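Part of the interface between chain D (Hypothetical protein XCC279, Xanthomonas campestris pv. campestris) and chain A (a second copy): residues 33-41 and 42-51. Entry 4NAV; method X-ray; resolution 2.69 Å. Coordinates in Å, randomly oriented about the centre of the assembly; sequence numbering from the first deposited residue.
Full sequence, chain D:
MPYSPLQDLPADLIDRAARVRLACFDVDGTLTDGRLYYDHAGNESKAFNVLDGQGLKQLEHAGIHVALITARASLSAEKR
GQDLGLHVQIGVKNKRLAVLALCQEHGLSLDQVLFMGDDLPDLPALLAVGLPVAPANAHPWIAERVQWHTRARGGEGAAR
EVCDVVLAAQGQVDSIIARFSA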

# COMPACT_ATOMS: atom_id res chain seq x y z
N ASP D 33 -7.65 4.27 -3.94
CA ASP D 33 -7.93 3.00 -3.25
C ASP D 33 -8.68 3.23 -1.95
O ASP D 33 -8.77 2.32 -1.10
CB ASP D 33 -6.63 2.22 -2.98
CG ASP D 33 -5.65 3.02 -2.19
OD1 ASP D 33 -5.96 4.16 -1.76
OD2 ASP D 33 -4.52 2.53 -2.01
N GLY D 34 -9.24 4.43 -1.83
CA GLY D 34 -10.04 4.82 -0.69
C GLY D 34 -9.27 5.43 0.44
O GLY D 34 -9.85 5.88 1.44
N ARG D 35 -7.96 5.46 0.30
CA ARG D 35 -7.11 5.90 1.40
C ARG D 35 -6.88 7.40 1.44
O ARG D 35 -6.74 8.04 0.41
CB ARG D 35 -5.75 5.22 1.29
CG ARG D 35 -5.64 3.98 2.15
CD ARG D 35 -4.28 3.35 1.96
NE ARG D 35 -4.43 1.90 1.91
CZ ARG D 35 -3.49 1.08 1.50
NH1 ARG D 35 -2.30 1.58 1.08
NH2 ARG D 35 -3.73 -0.22 1.51
N LEU D 36 -6.92 7.92 2.65
CA LEU D 36 -6.57 9.30 2.94
C LEU D 36 -5.41 9.34 3.91
O LEU D 36 -5.53 8.94 5.07
CB LEU D 36 -7.74 10.07 3.56
CG LEU D 36 -8.87 10.47 2.61
CD1 LEU D 36 -10.03 11.12 3.38
CD2 LEU D 36 -8.38 11.41 1.54
N TYR D 37 -4.30 9.87 3.43
CA TYR D 37 -3.11 10.02 4.25
C TYR D 37 -3.21 11.34 5.02
O TYR D 37 -3.25 12.42 4.41
CB TYR D 37 -1.87 9.95 3.36
CG TYR D 37 -1.79 8.63 2.59
CD1 TYR D 37 -1.00 7.59 3.05
CD2 TYR D 37 -2.51 8.44 1.41
CE1 TYR D 37 -0.94 6.39 2.36
CE2 TYR D 37 -2.46 7.24 0.72
CZ TYR D 37 -1.67 6.21 1.21
OH TYR D 37 -1.62 5.00 0.54
N TYR D 38 -3.30 11.24 6.34
CA TYR D 38 -3.36 12.39 7.22
C TYR D 38 -2.01 12.63 7.85
O TYR D 38 -1.40 11.72 8.41
CB TYR D 38 -4.35 12.17 8.36
CG TYR D 38 -5.80 12.46 8.06
CD1 TYR D 38 -6.50 13.39 8.83
CD2 TYR D 38 -6.47 11.79 7.06
CE1 TYR D 38 -7.83 13.65 8.60
CE2 TYR D 38 -7.80 12.03 6.83
CZ TYR D 38 -8.48 12.97 7.60
OH TYR D 38 -9.80 13.25 7.38
N ASP D 39 -1.57 13.87 7.77
CA ASP D 39 -0.28 14.29 8.30
C ASP D 39 -0.49 14.94 9.69
O ASP D 39 -1.62 15.00 10.15
CB ASP D 39 0.34 15.13 7.17
CG ASP D 39 0.74 16.51 7.56
OD1 ASP D 39 0.86 16.81 8.75
OD2 ASP D 39 0.95 17.30 6.61
N HIS D 40 0.57 15.32 10.39
CA HIS D 40 0.44 15.72 11.81
C HIS D 40 -0.42 16.99 12.03
O HIS D 40 -0.85 17.28 13.15
CB HIS D 40 1.82 15.88 12.47
CG HIS D 40 2.56 17.09 12.04
ND1 HIS D 40 2.42 18.32 12.65
CD2 HIS D 40 3.46 17.27 11.05
CE1 HIS D 40 3.20 19.20 12.05
NE2 HIS D 40 3.85 18.59 11.08
N ALA D 41 -0.68 17.72 10.95
CA ALA D 41 -1.49 18.93 10.98
C ALA D 41 -2.83 18.72 10.29
O ALA D 41 -3.49 19.68 9.92
CB ALA D 41 -0.72 20.06 10.30
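Chain A 42-51: GNESKAFNVL

Chain A lies along chain D as the neighbouring strand of an antiparallel sheet. A:Glu44 to A:Asn49 are extended and run against D:Arg35 to D:Tyr38; the N-to-C directions differ by 149°, and the axes approach to 4.5 Å. The register follows from the bridges: D:Arg35 faces A:Asn49 (CA to CA 4.6 Å), D:Leu36 faces A:Phe48 (5.3 Å between CA atoms), D:Tyr37 faces A:Ala47 (CA to CA 4.3 Å) and D:Tyr38 faces A:Lys46 (5.6 Å between CA atoms).

A:Phe48, with 71 Å² covered, is joined to D:Leu36 in both directions: A:Phe48 N donates to D:Leu36 O at 3.0 Å, and D:Leu36 N to A:Phe48 O at 2.9 Å, the latter the straighter bond at 169°. Its side chain, with chi1 in the m well, shares a sheet face with D:Leu36, D:Tyr38 and A:Lys46. There its ring edge points at the face of D:Tyr38; the centroids are 5.3 Å apart, the planes meet at 79°, and CD2 of A:Phe48 lies 3.8 Å from CD2 of D:Tyr38.

D:Tyr38, with 66 Å² covered, carries the second reciprocal pair: its N reaches A:Lys46 O at 2.9 Å, and A:Lys46 N reaches D:Tyr38 O at 3.1 Å, both at 156°.

A:Val50, with 58 Å² covered, begins the helix that follows the strand, at phi/psi -70/-30, yet its N still donates to D:Gly34 O at 2.8 Å. The ladder thus extends one bond beyond the paired strands. A:Val50 CG1 lies 3.2 Å from D:Gly34 O and 4.0 Å from D:Leu36 CD1; an ideal CB on D:Gly34 would stand 3.6 Å from A:Val50 CG2.

On the other face, A:Ala47 CB sits 3.8 Å from D:Tyr37 CD1 and 4.2 Å from that ring's centroid, 30° off the normal, an off-centre CH-pi contact.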

# COMPACT_ATOMS: atom_id res chain seq x y z
N GLY A 42 11.18 13.18 11.14
CA GLY A 42 10.47 12.39 12.16
C GLY A 42 8.98 12.66 12.29
O GLY A 42 8.31 11.98 13.09
N ASN A 43 8.45 13.63 11.53
CA ASN A 43 7.00 13.87 11.51
C ASN A 43 6.20 12.67 10.96
O ASN A 43 6.60 12.05 9.97
CB ASN A 43 6.68 15.14 10.73
N GLU A 44 5.08 12.35 11.60
CA GLU A 44 4.34 11.12 11.30
C GLU A 44 3.01 11.33 10.55
O GLU A 44 2.34 12.33 10.75
CB GLU A 44 4.07 10.36 12.60
CG GLU A 44 5.34 9.93 13.32
CD GLU A 44 5.05 9.25 14.64
OE1 GLU A 44 3.93 8.74 14.82
OE2 GLU A 44 5.95 9.22 15.51
N SER A 45 2.66 10.37 9.68
CA SER A 45 1.36 10.32 9.03
C SER A 45 0.81 8.91 9.13
O SER A 45 1.55 7.95 9.27
CB SER A 45 1.48 10.69 7.56
OG SER A 45 1.94 12.00 7.34
N LYS A 46 -0.51 8.80 8.99
CA LYS A 46 -1.21 7.51 8.98
C LYS A 46 -2.20 7.54 7.85
O LYS A 46 -2.57 8.61 7.40
CB LYS A 46 -1.98 7.26 10.29
CG LYS A 46 -1.41 7.96 11.52
CD LYS A 46 -2.09 7.54 12.81
CE LYS A 46 -1.12 7.63 13.98
NZ LYS A 46 -1.81 7.74 15.31
N ALA A 47 -2.63 6.37 7.39
CA ALA A 47 -3.66 6.31 6.37
C ALA A 47 -4.96 5.79 6.93
O ALA A 47 -5.05 4.63 7.38
CB ALA A 47 -3.21 5.43 5.23
N PHE A 48 -5.98 6.63 6.90
CA PHE A 48 -7.35 6.19 7.17
C PHE A 48 -8.03 5.86 5.85
O PHE A 48 -7.44 6.06 4.79
CB PHE A 48 -8.12 7.30 7.90
CG PHE A 48 -7.50 7.69 9.19
CD1 PHE A 48 -7.82 7.02 10.35
CD2 PHE A 48 -6.55 8.69 9.24
CE1 PHE A 48 -7.22 7.36 11.56
CE2 PHE A 48 -5.94 9.02 10.43
CZ PHE A 48 -6.28 8.37 11.60
N ASN A 49 -9.25 5.33 5.93
CA ASN A 49 -9.94 4.75 4.80
C ASN A 49 -11.31 5.40 4.66
O ASN A 49 -12.02 5.49 5.65
CB ASN A 49 -10.13 3.27 5.06
CG ASN A 49 -10.95 2.60 3.97
OD1 ASN A 49 -12.19 2.71 3.94
ND2 ASN A 49 -10.28 1.80 3.14
N VAL A 50 -11.73 5.77 3.45
CA VAL A 50 -12.99 6.47 3.29
C VAL A 50 -14.21 5.63 3.53
O VAL A 50 -15.22 6.17 3.97
CB VAL A 50 -13.18 7.14 1.91
CG1 VAL A 50 -12.09 8.19 1.69
CG2 VAL A 50 -13.22 6.10 0.78
N LEU A 51 -14.15 4.32 3.27
CA LEU A 51 -15.27 3.43 3.62
C LEU A 51 -15.46 3.39 5.12
O LEU A 51 -16.58 3.45 5.62
CB LEU A 51 -15.07 2.02 3.13
CG LEU A 51 -14.88 1.84 1.61
CD1 LEU A 51 -14.70 0.35 1.25
CD2 LEU A 51 -16.01 2.47 0.80